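Local coordinates for protein vacuolar aminopeptidase 1 (Saccharomyces cerevisiae, PDB 5JGF) that removes amino acids, preferably neutral or hydrophobic ones, from the N-termini of peptides and proteins in the yeast vacuole, using two zinc ions per subunit, at residues D[67-72]-D[293-298]; D[86-91]-D[339-344]; D[90-95]-D[265-270]; D[239-244]-D[258-263]; D[270-275]-D[451-456]. All coordinates share one frame; numbering follows the deposited sequence.

Interaction 1 of 5, residues D[67-72]-D[293-298]; sequences GTNLSA and TLYDNE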
# COMPACT_ATOMS: atom_id res chain seq x y z
N GLY D 67 -29.63 21.85 39.51
CA GLY D 67 -30.57 22.46 38.60
C GLY D 67 -30.77 21.65 37.33
O GLY D 67 -31.44 22.10 36.40
N THR D 68 -30.22 20.44 37.29
CA THR D 68 -30.31 19.57 36.11
C THR D 68 -30.61 18.11 36.43
O THR D 68 -30.64 17.27 35.52
CB THR D 68 -28.99 19.61 35.31
OG1 THR D 68 -27.93 19.11 36.14
CG2 THR D 68 -28.65 21.02 34.87
N ASN D 69 -30.82 17.80 37.70
CA ASN D 69 -31.06 16.44 38.18
C ASN D 69 -32.28 16.56 39.10
O ASN D 69 -32.20 17.18 40.16
CB ASN D 69 -29.80 15.99 38.94
CG ASN D 69 -29.85 14.55 39.44
OD1 ASN D 69 -29.01 14.17 40.26
ND2 ASN D 69 -30.79 13.75 38.96
N LEU D 70 -33.40 15.98 38.70
CA LEU D 70 -34.63 16.07 39.48
C LEU D 70 -35.24 14.73 39.84
O LEU D 70 -35.21 13.78 39.06
CB LEU D 70 -35.66 16.92 38.71
CG LEU D 70 -37.06 17.15 39.30
CD1 LEU D 70 -37.63 18.44 38.74
CD2 LEU D 70 -37.98 15.98 38.99
N SER D 71 -35.80 14.65 41.05
CA SER D 71 -36.45 13.43 41.51
C SER D 71 -37.79 13.79 42.12
O SER D 71 -37.86 14.55 43.08
CB SER D 71 -35.60 12.71 42.55
OG SER D 71 -36.23 11.51 42.96
N ALA D 72 -38.86 13.26 41.53
CA ALA D 72 -40.21 13.50 42.02
C ALA D 72 -40.67 12.18 42.61
O ALA D 72 -40.44 11.12 42.02
CB ALA D 72 -41.12 13.91 40.88
N THR D 293 -37.14 9.74 38.41
CA THR D 293 -35.94 10.50 38.65
C THR D 293 -35.29 10.78 37.30
O THR D 293 -35.11 9.86 36.49
CB THR D 293 -34.99 9.73 39.59
OG1 THR D 293 -35.63 9.55 40.86
CG2 THR D 293 -33.69 10.51 39.80
N LEU D 294 -34.99 12.05 37.07
CA LEU D 294 -34.41 12.53 35.82
C LEU D 294 -32.96 12.92 36.03
O LEU D 294 -32.64 13.76 36.87
CB LEU D 294 -35.21 13.74 35.33
CG LEU D 294 -36.72 13.51 35.24
CD1 LEU D 294 -37.42 14.79 34.81
CD2 LEU D 294 -37.02 12.37 34.27
N TYR D 295 -32.07 12.31 35.25
CA TYR D 295 -30.64 12.54 35.36
C TYR D 295 -30.01 13.39 34.27
O TYR D 295 -30.50 13.45 33.14
CB TYR D 295 -29.91 11.19 35.38
CG TYR D 295 -30.31 10.29 36.53
CD1 TYR D 295 -29.78 10.47 37.80
CD2 TYR D 295 -31.24 9.26 36.34
CE1 TYR D 295 -30.15 9.64 38.86
CE2 TYR D 295 -31.62 8.43 37.39
CZ TYR D 295 -31.07 8.63 38.64
OH TYR D 295 -31.45 7.81 39.68
N ASP D 296 -28.91 14.04 34.63
CA ASP D 296 -28.14 14.86 33.71
C ASP D 296 -26.97 13.97 33.32
O ASP D 296 -26.80 12.87 33.84
CB ASP D 296 -27.63 16.11 34.46
CG ASP D 296 -26.97 17.13 33.54
OD1 ASP D 296 -26.44 18.13 34.07
OD2 ASP D 296 -26.97 16.95 32.30
N ASN D 297 -26.18 14.44 32.35
CA ASN D 297 -24.96 13.76 31.92
C ASN D 297 -24.94 12.29 31.50
O ASN D 297 -23.90 11.66 31.58
CB ASN D 297 -23.88 13.98 32.98
CG ASN D 297 -23.66 15.45 33.29
OD1 ASN D 297 -23.70 16.30 32.40
ND2 ASN D 297 -23.40 15.76 34.55
N GLU D 298 -26.06 11.74 31.05
CA GLU D 298 -26.04 10.35 30.60
C GLU D 298 -25.21 10.29 29.31
O GLU D 298 -24.49 9.32 29.06
CB GLU D 298 -27.46 9.85 30.32
CG GLU D 298 -27.56 8.38 29.87
CD GLU D 298 -27.14 8.15 28.42
OE1 GLU D 298 -27.26 9.09 27.61
OE2 GLU D 298 -26.70 7.03 28.09
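Leu-70 and Leu-294 form a hydrogen-bonded antiparallel pair where strands 69-76 and 289-295 meet inside the mixed central sheet of this M18 peptidase. Two backbone bonds join them, a short one from Leu-294 N to Leu-70 O (2.6 Å) and its return from Leu-70 N to Leu-294 O. Just before the pair, Thr-68 and Asn-69 stand opposite a single residue of the neighbouring strand 58-65, a classic beta bulge.

The side-chain hydrogen bonds extend the pairing. CG of Asn-69 is anti to the backbone N (chi1 -176°), and ND2 donates to Leu-294 O at 2.8 Å. The acceptor lies near the plane of the amide, whereas ND2 stands above the carbonyl plane, and with Leu-70 N it makes two N-H groups on one oxygen. Ser-71 OG and Thr-293 OG1, a small hydroxyl pair suited to a close non-hydrogen-bonded position, meet at 2.9 Å on the side covered by helix 312-324. On this side too, Asn-69 and the Tyr-295 ring lie side by side and point the same way, with ND2 3.6 Å from CD1.

Apolar contacts occupy the other face. Leu-70 CD2 and Leu-294 CD1 approach to 4.4 Å, and Leu-294 also reaches helices 25-38 and 261-278, a setting in which a branched aliphatic chain fits well.

Past the strand the chain turns toward Glu-298, which lies beside the zinc site without bonding the metal here. Asp-296 uses both oxygens: OD2 accepts from Asn-297 N, while Thr-68 OG1 donates to OD1 over 2.7 Å, arriving 37° above the carboxylate plane.

Interaction 2 of 5, residues D[86-91]-D[339-344]; sequences GVIGSH and IILSAD. With ZN (zinc ion), chain K.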
# COMPACT_ATOMS: atom_id res chain seq x y z
N GLY D 86 -41.29 1.81 43.19
CA GLY D 86 -41.58 1.71 41.77
C GLY D 86 -40.87 2.90 41.15
O GLY D 86 -41.27 4.04 41.36
N VAL D 87 -39.83 2.63 40.36
CA VAL D 87 -39.02 3.69 39.78
C VAL D 87 -38.93 3.77 38.26
O VAL D 87 -38.90 2.75 37.57
CB VAL D 87 -37.55 3.57 40.26
CG1 VAL D 87 -36.73 4.73 39.71
CG2 VAL D 87 -37.48 3.51 41.78
N ILE D 88 -38.89 5.00 37.75
CA ILE D 88 -38.66 5.21 36.32
C ILE D 88 -37.50 6.20 36.29
O ILE D 88 -37.60 7.31 36.82
CB ILE D 88 -39.85 5.84 35.56
CG1 ILE D 88 -41.04 4.88 35.53
CG2 ILE D 88 -39.41 6.12 34.11
CD1 ILE D 88 -42.20 5.39 34.69
N GLY D 89 -36.39 5.78 35.68
CA GLY D 89 -35.24 6.66 35.59
C GLY D 89 -34.95 7.01 34.14
O GLY D 89 -34.88 6.12 33.30
N SER D 90 -34.78 8.30 33.86
CA SER D 90 -34.50 8.76 32.50
C SER D 90 -33.50 9.90 32.55
O SER D 90 -33.19 10.41 33.63
CB SER D 90 -35.79 9.25 31.83
OG SER D 90 -36.75 8.22 31.74
N HIS D 91 -32.97 10.30 31.40
CA HIS D 91 -32.02 11.40 31.41
C HIS D 91 -32.57 12.60 30.65
O HIS D 91 -33.24 12.46 29.64
CB HIS D 91 -30.63 10.96 30.90
CG HIS D 91 -30.57 10.62 29.44
ND1 HIS D 91 -30.26 11.56 28.47
CD2 HIS D 91 -30.68 9.44 28.79
CE1 HIS D 91 -30.18 10.96 27.29
NE2 HIS D 91 -30.43 9.67 27.46
N ILE D 339 -38.65 -2.30 41.61
CA ILE D 339 -38.56 -2.48 40.17
C ILE D 339 -38.18 -1.12 39.58
O ILE D 339 -38.87 -0.12 39.81
CB ILE D 339 -39.89 -2.94 39.53
CG1 ILE D 339 -40.16 -4.41 39.85
CG2 ILE D 339 -39.83 -2.74 38.01
CD1 ILE D 339 -39.12 -5.38 39.29
N ILE D 340 -37.08 -1.08 38.85
CA ILE D 340 -36.64 0.16 38.23
C ILE D 340 -36.78 0.04 36.72
O ILE D 340 -36.31 -0.91 36.12
CB ILE D 340 -35.15 0.47 38.53
CG1 ILE D 340 -34.93 0.62 40.04
CG2 ILE D 340 -34.73 1.74 37.81
CD1 ILE D 340 -33.47 0.87 40.43
N LEU D 341 -37.47 1.00 36.12
CA LEU D 341 -37.59 1.01 34.67
C LEU D 341 -36.60 2.07 34.22
O LEU D 341 -36.76 3.24 34.54
CB LEU D 341 -39.00 1.42 34.20
CG LEU D 341 -40.21 0.53 34.51
CD1 LEU D 341 -41.40 1.01 33.68
CD2 LEU D 341 -39.90 -0.92 34.20
N SER D 342 -35.55 1.64 33.54
CA SER D 342 -34.56 2.56 33.01
C SER D 342 -35.13 2.92 31.65
O SER D 342 -35.01 2.14 30.70
CB SER D 342 -33.20 1.87 32.86
OG SER D 342 -32.28 2.72 32.19
N ALA D 343 -35.76 4.08 31.56
CA ALA D 343 -36.40 4.51 30.32
C ALA D 343 -35.53 5.42 29.47
O ALA D 343 -35.36 6.60 29.78
CB ALA D 343 -37.73 5.20 30.63
N ASP D 344 -34.98 4.86 28.40
CA ASP D 344 -34.13 5.61 27.48
C ASP D 344 -34.54 5.17 26.08
O ASP D 344 -34.75 3.99 25.82
CB ASP D 344 -32.65 5.29 27.73
CG ASP D 344 -31.73 6.33 27.12
OD1 ASP D 344 -32.23 7.22 26.39
OD2 ASP D 344 -30.50 6.27 27.37
ZN ZN K . -30.47 8.30 25.81
O HOH W 1 -32.77 5.31 31.24
O HOH W 2 -30.70 6.61 24.10
O HOH W 3 -28.46 8.34 25.47
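Between Gly-86, opposite Ile-339, and Gly-89, opposite Ser-342, two parallel strands run with axes 4.5 Å apart and 20° between their directions, joined by backbone bonds through N and O of both Val-87 and Gly-89. On one face Val-87 and Ile-340 lie side by side, pointing the same way, with CB of the valine 4.0 Å from CG1 of the isoleucine. On the other, Ile-88 turns CG2 anti to its backbone N, which carries this methyl to 4.0 Å from Ala-343 CB. Beta-branched residues suit such extended, buried strands. Gly-89 O accepts from Ala-343 N and also from a water, which donates in turn to Ser-342 OG, a hydroxyl bonded besides to Asp-429.

Strands 86-91 and 339-347 are neighbours in the mixed sheet, and their C-terminal ends carry metal ligands, the usual place for an active site in an alpha/beta fold. Ser-90 OG ties the ends together by donating to Ala-343 O (2.9 Å), in the carbonyl plane and on a lone pair. Next come His-91 and Asp-344, whose ring and carboxylate planes stand 84° apart as the two side chains converge on one zinc ion. NE2 of His-91 binds the metal at 2.1 Å. Asp-344 binds through both oxygens, OD1 at 2.1 Å and OD2 by a longer bond, and OD2 lies at the edge of the imidazole, in its plane. Asp-262 and two waters complete the coordination, while His-91 ND1 donates to Asp-93 O on the side of the ring away from zinc.

Interaction 3 of 5, residues D[90-95]-D[265-270]; sequences SHVDAL and LCSFAA. With ZN (zinc ion), chain K.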
# COMPACT_ATOMS: atom_id res chain seq x y z
N SER D 90 -34.78 8.30 33.86
CA SER D 90 -34.50 8.76 32.50
C SER D 90 -33.50 9.90 32.55
O SER D 90 -33.19 10.41 33.63
CB SER D 90 -35.79 9.25 31.83
OG SER D 90 -36.75 8.22 31.74
N HIS D 91 -32.97 10.30 31.40
CA HIS D 91 -32.02 11.40 31.41
C HIS D 91 -32.57 12.60 30.65
O HIS D 91 -33.24 12.46 29.64
CB HIS D 91 -30.63 10.96 30.90
CG HIS D 91 -30.57 10.62 29.44
ND1 HIS D 91 -30.26 11.56 28.47
CD2 HIS D 91 -30.68 9.44 28.79
CE1 HIS D 91 -30.18 10.96 27.29
NE2 HIS D 91 -30.43 9.67 27.46
N VAL D 92 -32.30 13.79 31.19
CA VAL D 92 -32.79 15.02 30.58
C VAL D 92 -31.74 15.79 29.80
O VAL D 92 -32.06 16.81 29.20
CB VAL D 92 -33.43 15.95 31.63
CG1 VAL D 92 -34.79 15.41 32.03
CG2 VAL D 92 -32.53 16.06 32.86
N ASP D 93 -30.49 15.34 29.83
CA ASP D 93 -29.47 16.02 29.05
C ASP D 93 -29.60 15.47 27.64
O ASP D 93 -30.04 14.34 27.44
CB ASP D 93 -28.06 15.75 29.60
CG ASP D 93 -27.67 14.28 29.55
OD1 ASP D 93 -26.55 13.98 29.07
OD2 ASP D 93 -28.46 13.43 30.00
N ALA D 94 -29.24 16.29 26.65
CA ALA D 94 -29.29 15.86 25.26
C ALA D 94 -28.06 16.39 24.56
O ALA D 94 -27.46 17.37 25.01
CB ALA D 94 -30.54 16.39 24.58
N LEU D 95 -27.67 15.76 23.46
CA LEU D 95 -26.50 16.22 22.72
C LEU D 95 -26.70 17.70 22.39
O LEU D 95 -27.79 18.11 21.99
CB LEU D 95 -26.33 15.43 21.42
CG LEU D 95 -25.26 14.33 21.46
CD1 LEU D 95 -25.62 13.31 22.53
CD2 LEU D 95 -25.16 13.66 20.09
N LEU D 265 -37.91 12.56 25.36
CA LEU D 265 -39.14 11.88 24.91
C LEU D 265 -39.63 10.97 26.05
O LEU D 265 -40.80 11.03 26.45
CB LEU D 265 -38.84 11.05 23.65
CG LEU D 265 -39.94 10.15 23.07
CD1 LEU D 265 -41.23 10.96 22.85
CD2 LEU D 265 -39.44 9.56 21.76
N CYS D 266 -38.74 10.14 26.58
CA CYS D 266 -39.09 9.25 27.69
C CYS D 266 -39.28 10.05 28.98
O CYS D 266 -40.16 9.73 29.78
CB CYS D 266 -38.02 8.19 27.92
SG CYS D 266 -38.04 6.83 26.74
N SER D 267 -38.45 11.06 29.18
CA SER D 267 -38.56 11.88 30.38
C SER D 267 -39.93 12.53 30.47
O SER D 267 -40.58 12.49 31.52
CB SER D 267 -37.47 12.96 30.40
OG SER D 267 -36.20 12.37 30.59
N PHE D 268 -40.38 13.13 29.37
CA PHE D 268 -41.69 13.78 29.31
C PHE D 268 -42.81 12.77 29.54
O PHE D 268 -43.70 12.98 30.36
CB PHE D 268 -41.88 14.46 27.95
CG PHE D 268 -43.19 15.19 27.80
CD1 PHE D 268 -43.33 16.50 28.26
CD2 PHE D 268 -44.28 14.57 27.19
CE1 PHE D 268 -44.54 17.18 28.11
CE2 PHE D 268 -45.49 15.24 27.03
CZ PHE D 268 -45.62 16.55 27.49
N ALA D 269 -42.76 11.66 28.80
CA ALA D 269 -43.78 10.62 28.92
C ALA D 269 -43.85 10.07 30.34
O ALA D 269 -44.93 9.84 30.87
CB ALA D 269 -43.50 9.49 27.93
N ALA D 270 -42.69 9.85 30.96
CA ALA D 270 -42.66 9.32 32.32
C ALA D 270 -43.21 10.32 33.34
O ALA D 270 -43.98 9.94 34.23
CB ALA D 270 -41.23 8.92 32.70
ZN ZN K . -30.47 8.30 25.81
O HOH W 2 -30.70 6.61 24.10
O HOH W 3 -28.46 8.34 25.47
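Ser-267 of helix 261-278 meets three consecutive residues, Ser-90, His-91 and Val-92, where strand 86-91 ends and the chain turns into a loop. Starting at its CB, the side chain touches Val-92 CG1 at 4.0 Å. One bond further, OG is placed anti to the carbonyl carbon (chi1 -69°) and meets three groups: Ser-90 CB at 3.4 Å, Val-92 CG1 at 3.6 Å and His-91 O at 3.1 Å. The last is at most a weak hydrogen bond, since the hydroxyl has its main partner in Asp-263 O, one turn earlier in the same helix. A serine suits this place because it is short and can return its polar end to its own helix, so that strand and helix approach to 5.5 Å between the CA atoms of Ser-90 and Ser-267.

The arrangement is that of an alpha/beta fold: a helix lies against one face of the mixed sheet, beside the strand ends that carry the metal ligands. Leu-294 of the adjoining strand 289-295 touches Ser-90, Val-92 and Ser-267 alike. Cys-266, the residue before Ser-267, adds its CB at 4.0 Å from Ser-90 OG.

In the loop, His-91 ND1 donates to Asp-93 O (3.0 Å), which lies at the ring edge and only 8° from its plane. Together with the bond from NE2 to zinc, it probably holds the rotation of the imidazole. A weaker bond runs from ND1 to Asp-93 OD2, and the same carboxylate accepts from the backbone N atoms of Glu-298 and Glu-299, which places Asp-93 in the second shell behind the zinc ligands His-91 and Glu-299, and next to Glu-298.

Interaction 4 of 5, residues D[239-244]-D[258-263]; sequences DLFDVQ and APRLDD. With ZN (zinc ion), chain K; ZN (zinc ion), chain L.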
# COMPACT_ATOMS: atom_id res chain seq x y z
N ASP D 239 -25.98 26.89 25.97
CA ASP D 239 -25.97 25.91 24.88
C ASP D 239 -26.33 26.62 23.59
O ASP D 239 -26.89 27.72 23.60
CB ASP D 239 -27.07 24.85 25.02
CG ASP D 239 -26.94 23.97 26.23
OD1 ASP D 239 -27.82 23.10 26.37
OD2 ASP D 239 -25.99 24.11 27.02
N LEU D 240 -26.03 25.95 22.48
CA LEU D 240 -26.44 26.40 21.16
C LEU D 240 -27.30 25.21 20.77
O LEU D 240 -26.90 24.06 20.96
CB LEU D 240 -25.26 26.54 20.20
CG LEU D 240 -24.39 27.78 20.36
CD1 LEU D 240 -23.48 27.88 19.14
CD2 LEU D 240 -25.25 29.04 20.48
N PHE D 241 -28.50 25.47 20.25
CA PHE D 241 -29.41 24.40 19.89
C PHE D 241 -30.27 24.77 18.69
O PHE D 241 -30.40 25.95 18.36
CB PHE D 241 -30.32 24.11 21.09
CG PHE D 241 -30.90 25.35 21.70
CD1 PHE D 241 -31.98 26.00 21.10
CD2 PHE D 241 -30.33 25.91 22.84
CE1 PHE D 241 -32.48 27.19 21.63
CE2 PHE D 241 -30.82 27.10 23.37
CZ PHE D 241 -31.89 27.75 22.77
N ASP D 242 -30.85 23.76 18.05
CA ASP D 242 -31.71 23.96 16.88
C ASP D 242 -33.01 24.63 17.34
O ASP D 242 -33.68 24.12 18.24
CB ASP D 242 -32.03 22.62 16.22
CG ASP D 242 -32.62 22.76 14.83
OD1 ASP D 242 -33.21 23.82 14.53
OD2 ASP D 242 -32.51 21.81 14.04
N VAL D 243 -33.37 25.75 16.71
CA VAL D 243 -34.60 26.45 17.07
C VAL D 243 -35.78 26.06 16.20
O VAL D 243 -36.85 26.66 16.32
CB VAL D 243 -34.44 27.99 16.98
CG1 VAL D 243 -33.44 28.47 18.00
CG2 VAL D 243 -34.02 28.39 15.57
N GLN D 244 -35.61 25.08 15.32
CA GLN D 244 -36.73 24.68 14.47
C GLN D 244 -37.74 23.88 15.30
O GLN D 244 -37.43 22.81 15.82
CB GLN D 244 -36.26 23.83 13.28
CG GLN D 244 -37.41 23.40 12.37
CD GLN D 244 -36.95 22.59 11.17
OE1 GLN D 244 -35.93 21.90 11.23
NE2 GLN D 244 -37.72 22.64 10.08
N ALA D 258 -38.66 16.20 15.62
CA ALA D 258 -38.29 17.17 16.63
C ALA D 258 -36.88 16.94 17.12
O ALA D 258 -36.35 15.84 17.03
CB ALA D 258 -39.26 17.11 17.82
N PRO D 259 -36.25 18.00 17.65
CA PRO D 259 -34.88 17.87 18.16
C PRO D 259 -34.87 17.38 19.60
O PRO D 259 -35.88 17.44 20.30
CB PRO D 259 -34.35 19.28 18.05
CG PRO D 259 -35.57 20.10 18.44
CD PRO D 259 -36.67 19.41 17.64
N ARG D 260 -33.71 16.87 20.01
CA ARG D 260 -33.48 16.43 21.38
C ARG D 260 -34.45 15.39 21.95
O ARG D 260 -34.80 15.45 23.13
CB ARG D 260 -33.43 17.68 22.26
CG ARG D 260 -32.51 18.78 21.68
CD ARG D 260 -32.52 20.09 22.49
NE ARG D 260 -33.79 20.83 22.41
CZ ARG D 260 -34.11 21.69 21.45
NH1 ARG D 260 -35.29 22.31 21.49
NH2 ARG D 260 -33.27 21.96 20.46
N LEU D 261 -34.87 14.43 21.12
CA LEU D 261 -35.78 13.37 21.58
C LEU D 261 -35.11 12.47 22.62
O LEU D 261 -35.75 12.01 23.56
CB LEU D 261 -36.27 12.53 20.39
CG LEU D 261 -37.14 13.21 19.32
CD1 LEU D 261 -37.64 12.15 18.34
CD2 LEU D 261 -38.33 13.90 19.99
N ASP D 262 -33.83 12.20 22.44
CA ASP D 262 -33.06 11.37 23.35
C ASP D 262 -32.52 12.29 24.46
O ASP D 262 -31.66 13.12 24.18
CB ASP D 262 -31.89 10.76 22.57
CG ASP D 262 -30.97 9.89 23.43
OD1 ASP D 262 -31.26 9.68 24.61
OD2 ASP D 262 -29.96 9.40 22.89
N ASP D 263 -33.01 12.20 25.70
CA ASP D 263 -34.05 11.26 26.15
C ASP D 263 -35.24 12.04 26.75
O ASP D 263 -35.92 11.56 27.67
CB ASP D 263 -33.42 10.30 27.18
CG ASP D 263 -34.37 9.22 27.68
OD1 ASP D 263 -35.22 8.75 26.90
OD2 ASP D 263 -34.26 8.80 28.86
ZN ZN K . -30.47 8.30 25.81
ZN ZN L . -28.11 9.41 23.69
O HOH W 4 -30.71 21.20 19.53
O HOH W 5 -36.05 24.21 19.52
O HOH W 2 -30.70 6.61 24.10
O HOH W 3 -28.46 8.34 25.47
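Arg-260 reaches Asp-242 by a side chain that sets CG anti to its carbonyl carbon (chi1 -48°), runs extended through chi2 and bends at chi3 (-69°). NH2 then donates to Asp-242 O over 3.1 Å, nearly straight, with the acceptor in the guanidinium plane and the donor on a carbonyl lone pair. One water links NH2 to Asp-242 N and a second joins NH1 to Asp-242 O, while NH1 also bonds to Ile-19 O. Pro-259 CG covers one guanidinium face, 3.4 Å above the plane toward the rim, and Phe-241 CB lies 3.7 Å from NH2. Arginine suits a place with so many acceptors around one flat group. An alanine here would probably leave Asp-242 O without its N-H donor and set both waters free to shift.

Asp-242 OD1 accepts from Gln-244 N (2.8 Å), an Asx turn closing strand 233-242. Two residues beyond Arg-260, Asp-262 binds one zinc ion through OD1 and the other through OD2, each at 2.0 Å. A bridging aspartate followed by a cis peptide, here leading to Asp-263, is characteristic of the dinuclear zinc site of M18 and related aminopeptidases.

Interaction 5 of 5, residues D[270-275]-D[451-456]; sequences AMIALI and LGVKFF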
# COMPACT_ATOMS: atom_id res chain seq x y z
N ALA D 270 -42.69 9.85 30.96
CA ALA D 270 -42.66 9.32 32.32
C ALA D 270 -43.21 10.32 33.34
O ALA D 270 -43.98 9.94 34.23
CB ALA D 270 -41.23 8.92 32.70
N MET D 271 -42.84 11.59 33.22
CA MET D 271 -43.32 12.61 34.15
C MET D 271 -44.83 12.84 34.01
O MET D 271 -45.53 12.98 35.01
CB MET D 271 -42.59 13.94 33.94
CG MET D 271 -41.19 13.99 34.52
SD MET D 271 -41.10 13.60 36.30
CE MET D 271 -42.36 14.58 36.94
N ILE D 272 -45.32 12.88 32.78
CA ILE D 272 -46.74 13.08 32.56
C ILE D 272 -47.49 11.89 33.15
O ILE D 272 -48.55 12.06 33.76
CB ILE D 272 -47.07 13.22 31.05
CG1 ILE D 272 -46.45 14.51 30.51
CG2 ILE D 272 -48.57 13.22 30.83
CD1 ILE D 272 -46.95 15.77 31.18
N ALA D 273 -46.95 10.70 32.96
CA ALA D 273 -47.58 9.50 33.50
C ALA D 273 -47.65 9.60 35.02
O ALA D 273 -48.67 9.27 35.63
CB ALA D 273 -46.81 8.26 33.09
N LEU D 274 -46.56 10.05 35.64
CA LEU D 274 -46.51 10.18 37.09
C LEU D 274 -47.57 11.17 37.58
O LEU D 274 -48.25 10.91 38.57
CB LEU D 274 -45.12 10.67 37.54
CG LEU D 274 -44.99 10.88 39.06
CD1 LEU D 274 -45.01 9.52 39.74
CD2 LEU D 274 -43.71 11.62 39.39
N ILE D 275 -47.69 12.30 36.89
CA ILE D 275 -48.66 13.32 37.26
C ILE D 275 -50.09 12.82 37.10
O ILE D 275 -50.93 13.04 37.98
CB ILE D 275 -48.44 14.62 36.42
CG1 ILE D 275 -47.58 15.61 37.21
CG2 ILE D 275 -49.77 15.27 36.08
CD1 ILE D 275 -46.26 15.04 37.68
N LEU D 451 -48.61 6.63 23.64
CA LEU D 451 -48.50 5.22 23.98
C LEU D 451 -47.50 5.05 25.13
O LEU D 451 -47.65 4.15 25.96
CB LEU D 451 -48.06 4.41 22.75
CG LEU D 451 -49.10 4.34 21.62
CD1 LEU D 451 -48.48 3.72 20.38
CD2 LEU D 451 -50.30 3.51 22.08
N GLY D 452 -46.49 5.91 25.16
CA GLY D 452 -45.50 5.85 26.22
C GLY D 452 -46.12 6.23 27.55
O GLY D 452 -45.97 5.52 28.55
N VAL D 453 -46.84 7.35 27.56
CA VAL D 453 -47.51 7.80 28.78
C VAL D 453 -48.45 6.71 29.28
O VAL D 453 -48.48 6.40 30.48
CB VAL D 453 -48.35 9.07 28.51
CG1 VAL D 453 -49.20 9.41 29.75
CG2 VAL D 453 -47.44 10.24 28.17
N LYS D 454 -49.20 6.12 28.36
CA LYS D 454 -50.14 5.06 28.71
C LYS D 454 -49.44 3.89 29.38
O LYS D 454 -49.89 3.38 30.41
CB LYS D 454 -50.89 4.59 27.46
CG LYS D 454 -51.96 3.54 27.73
CD LYS D 454 -52.80 3.29 26.48
CE LYS D 454 -52.76 1.83 26.05
NZ LYS D 454 -53.30 0.91 27.08
N PHE D 455 -48.31 3.47 28.82
CA PHE D 455 -47.58 2.36 29.40
C PHE D 455 -47.04 2.69 30.79
O PHE D 455 -47.21 1.91 31.73
CB PHE D 455 -46.41 1.95 28.51
CG PHE D 455 -45.55 0.89 29.12
CD1 PHE D 455 -45.98 -0.42 29.19
CD2 PHE D 455 -44.32 1.23 29.68
CE1 PHE D 455 -45.21 -1.39 29.82
CE2 PHE D 455 -43.54 0.27 30.31
CZ PHE D 455 -43.98 -1.04 30.38
N PHE D 456 -46.38 3.84 30.93
CA PHE D 456 -45.81 4.25 32.21
C PHE D 456 -46.87 4.45 33.28
O PHE D 456 -46.63 4.20 34.46
CB PHE D 456 -45.00 5.54 32.03
CG PHE D 456 -43.74 5.36 31.22
CD1 PHE D 456 -43.34 6.33 30.31
CD2 PHE D 456 -42.95 4.22 31.37
CE1 PHE D 456 -42.18 6.18 29.56
CE2 PHE D 456 -41.79 4.05 30.62
CZ PHE D 456 -41.40 5.03 29.72
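Ala-273 presses its methyl against helix 448-468, pointing toward it, with CB 3.4 Å from Phe-456 CB and 3.6 Å from Val-453 O. So small a side chain lets the axes of the segments 270-275 and 451-456 of helices 261-278 and 448-468 approach to 8.1 Å. They cross at -49°, a value consistent with ridges-into-grooves packing.

To one side of this alanine, Phe-456 turns toward helix 261-278. Its CG is anti to the carbonyl carbon (chi1 -68°), and the ring extends past Ala-270, so that CD1 meets the backbone there, 3.6 Å from Ala-270 N, and the methyl at 4.1 Å from CB. With only methyls at Ala-270 and Ala-273, the bulky ring can come close to the helix backbone.

To the other side, Ile-272 and Val-453 meet as branched chains lying at a slant to each other. The isoleucine leads with CG2, 4.0 Å from Val-453 CG1, while its CG1 branch heads away. Val-453 spreads both methyls over the helix: CG1 also reaches Ala-273, and CG2 fits against Ile-272 CB. An alanine in place of Val-453 would probably open a gap beside Ile-272, whose CG2 would lose its contacts with both valine methyls. No hydrogen bond joins the two segments.

Both helices rest on the same face of the central sheet, where Ile-88 of strand 86-91 touches Ala-270 and Phe-456, and Val-292 of strand 289-295 also meets Ala-270. Beyond them, Met-271 and Ile-272 pack on helix 25-38, and Leu-451 and Lys-454 touch Tyr-8 of helix 7-21.

In the fold
All five contacts are largely buried but sit in different layers. Interactions 1 and 2 are strand pairings within one mixed sheet, the first antiparallel, the second parallel, held by backbone bonds and reinforced by side-chain ones; interaction 2 runs on into metal coordination. Interactions 3 and 5 use successive parts of helix 261-278, packed first on a strand end and then on helix 448-468, mainly by van der Waals contact, with at most one weak hydrogen bond in interaction 3. Interaction 4 joins the antiparallel six-stranded sheet to the start of that helix by a water-assisted arginine, and at Gln-244 it touches a neighbouring subunit. Interactions 2, 3 and 4 share a zinc ion; interaction 5 lies farther off.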